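Local coordinates for aerobactin synthase IucC (Klebsiella pneumoniae, PDB 6CN7), which probably catalyses the ATP-dependent attachment of a second N-acetyl-N-hydroxylysine to N-citryl-N-acetyl-N-hydroxylysine, completing the siderophore aerobactin, at residues A[12-16]-A[74-79]. The protein carries 5 engineered substitutions. Residue numbers count along the deposited sequence, not the author numbering.
Sequences NRQLV and VLAQTL
Residues 12-16 form a turn of the N-terminal helix 4-25, closed by Val-16 N to Asn-12 O. Residues 74-79 begin extended at Val-74 and Leu-75 (phi/psi -75/105 and -136/140), then turn helical from Ala-76, with Leu-75 at the N-cap. The backbones come close: CA of Asn-12 lies 5.2 Å from CA of Leu-75, and CA of Val-16 lies 5.3 Å from CA of Ala-76. One hydrogen bond links the segments, side chain to backbone: Ala-76 N to Asn-12 OD1 (2.9 Å, 164° at the hydrogen). Asn-12, its chi1 of -93° between wells, thus takes up an N-H at the start of helix 76-87, where no preceding turn supplies an acceptor, while ND2 turns back to Trp-8 O. One turn on, Val-16 (chi1 t) sets CG2 4.1 Å from Val-74 CG1 and 3.6 Å from Ala-76 N, and its CG1 4.2 Å from Leu-79 CD2. Leu-15 CD2 meets Ala-76 CB at 3.5 Å. Arg-13 stretches along the margin: Val-74 CG2 lies over one guanidinium face, 3.9 Å from Arg-13 NH1, while NE forms a salt bridge with Asp-9 and NH1 a hydrogen bond to Leu-67 O. Trp-48 of strand 46-54 and Leu-101 and Leu-105 of helix 91-114 extend the apolar cluster. This is buried packing of the N-terminal helix on the start of helix 76-87, beside the four-stranded antiparallel sheet.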
loop_
_atom_site.group_PDB
_atom_site.type_symbol
_atom_site.label_atom_id
_atom_site.label_comp_id
_atom_site.label_asym_id
_atom_site.label_seq_id
_atom_site.Cartn_x
_atom_site.Cartn_y
_atom_site.Cartn_z
ATOM N N ASN A 12 11.104 19.190 -17.527
ATOM C CA ASN A 12 12.363 19.199 -16.790
ATOM C C ASN A 12 12.963 20.598 -16.742
ATOM O O ASN A 12 13.504 21.011 -15.709
ATOM C CB ASN A 12 13.351 18.214 -17.416
ATOM C CG ASN A 12 13.291 16.843 -16.771
ATOM O OD1 ASN A 12 13.895 16.609 -15.723
ATOM N ND2 ASN A 12 12.565 15.926 -17.399
ATOM N N ARG A 13 12.879 21.344 -17.846
ATOM C CA ARG A 13 13.406 22.705 -17.860
ATOM C C ARG A 13 12.637 23.601 -16.898
ATOM O O ARG A 13 13.236 24.366 -16.134
ATOM C CB ARG A 13 13.360 23.275 -19.278
ATOM C CG ARG A 13 14.417 22.693 -20.192
ATOM C CD ARG A 13 14.453 23.377 -21.548
ATOM N NE ARG A 13 15.493 22.792 -22.391
ATOM C CZ ARG A 13 16.746 23.231 -22.464
ATOM N NH1 ARG A 13 17.139 24.283 -21.755
ATOM N NH2 ARG A 13 17.614 22.617 -23.256
ATOM N N GLN A 14 11.305 23.518 -16.918
ATOM C CA GLN A 14 10.507 24.333 -16.008
ATOM C C GLN A 14 10.861 24.034 -14.556
ATOM O O GLN A 14 10.961 24.950 -13.732
ATOM C CB GLN A 14 9.017 24.097 -16.255
ATOM C CG GLN A 14 8.540 24.470 -17.657
ATOM C CD GLN A 14 8.477 25.965 -17.889
ATOM O OE1 GLN A 14 9.238 26.510 -18.687
ATOM N NE2 GLN A 14 7.562 26.637 -17.203
ATOM N N LEU A 15 11.060 22.756 -14.221
ATOM C CA LEU A 15 11.347 22.405 -12.837
ATOM C C LEU A 15 12.746 22.855 -12.428
ATOM O O LEU A 15 12.937 23.375 -11.323
ATOM C CB LEU A 15 11.180 20.897 -12.627
ATOM C CG LEU A 15 11.437 20.399 -11.199
ATOM C CD1 LEU A 15 10.584 21.154 -10.189
ATOM C CD2 LEU A 15 11.177 18.903 -11.092
ATOM N N VAL A 16 13.738 22.663 -13.302
ATOM C CA VAL A 16 15.088 23.138 -13.005
ATOM C C VAL A 16 15.073 24.641 -12.754
ATOM O O VAL A 16 15.677 25.135 -11.795
ATOM C CB VAL A 16 16.053 22.765 -14.147
ATOM C CG1 VAL A 16 17.392 23.493 -13.998
ATOM C CG2 VAL A 16 16.279 21.260 -14.174
ATOM N N VAL A 74 19.468 18.903 -19.753
ATOM C CA VAL A 74 18.866 19.644 -18.650
ATOM C C VAL A 74 17.795 18.763 -18.015
ATOM O O VAL A 74 16.709 18.587 -18.572
ATOM C CB VAL A 74 18.284 20.979 -19.129
ATOM C CG1 VAL A 74 17.664 21.747 -17.969
ATOM C CG2 VAL A 74 19.370 21.809 -19.799
ATOM N N LEU A 75 18.102 18.208 -16.842
ATOM C CA LEU A 75 17.189 17.325 -16.133
ATOM C C LEU A 75 17.163 17.699 -14.659
ATOM O O LEU A 75 18.202 18.015 -14.069
ATOM C CB LEU A 75 17.603 15.858 -16.292
ATOM C CG LEU A 75 17.660 15.344 -17.731
ATOM C CD1 LEU A 75 18.302 13.964 -17.781
ATOM C CD2 LEU A 75 16.268 15.316 -18.349
ATOM N N ALA A 76 15.966 17.663 -14.067
ATOM C CA ALA A 76 15.839 17.933 -12.640
ATOM C C ALA A 76 16.615 16.912 -11.821
ATOM O O ALA A 76 17.239 17.256 -10.809
ATOM C CB ALA A 76 14.367 17.934 -12.233
ATOM N N GLN A 77 16.587 15.646 -12.244
ATOM C CA GLN A 77 17.343 14.614 -11.547
ATOM C C GLN A 77 18.819 14.984 -11.451
ATOM O O GLN A 77 19.444 14.812 -10.398
ATOM C CB GLN A 77 17.163 13.276 -12.264
ATOM C CG GLN A 77 17.876 12.116 -11.604
ATOM C CD GLN A 77 18.999 11.559 -12.449
ATOM O OE1 GLN A 77 19.764 12.306 -13.053
ATOM N NE2 GLN A 77 19.102 10.235 -12.501
ATOM N N THR A 78 19.390 15.505 -12.539
ATOM C CA THR A 78 20.795 15.901 -12.526
ATOM C C THR A 78 21.043 16.994 -11.494
ATOM O O THR A 78 22.008 16.929 -10.724
ATOM C CB THR A 78 21.216 16.371 -13.919
ATOM O OG1 THR A 78 20.865 15.378 -14.890
ATOM C CG2 THR A 78 22.719 16.612 -13.976
ATOM N N LEU A 79 20.177 18.010 -11.464
ATOM C CA LEU A 79 20.352 19.101 -10.512
ATOM C C LEU A 79 20.250 18.600 -9.077
ATOM O O LEU A 79 21.038 19.001 -8.213
ATOM C CB LEU A 79 19.317 20.195 -10.769
ATOM C CG LEU A 79 19.286 21.334 -9.743
ATOM C CD1 LEU A 79 20.630 22.053 -9.682
ATOM C CD2 LEU A 79 18.172 22.305 -10.069
#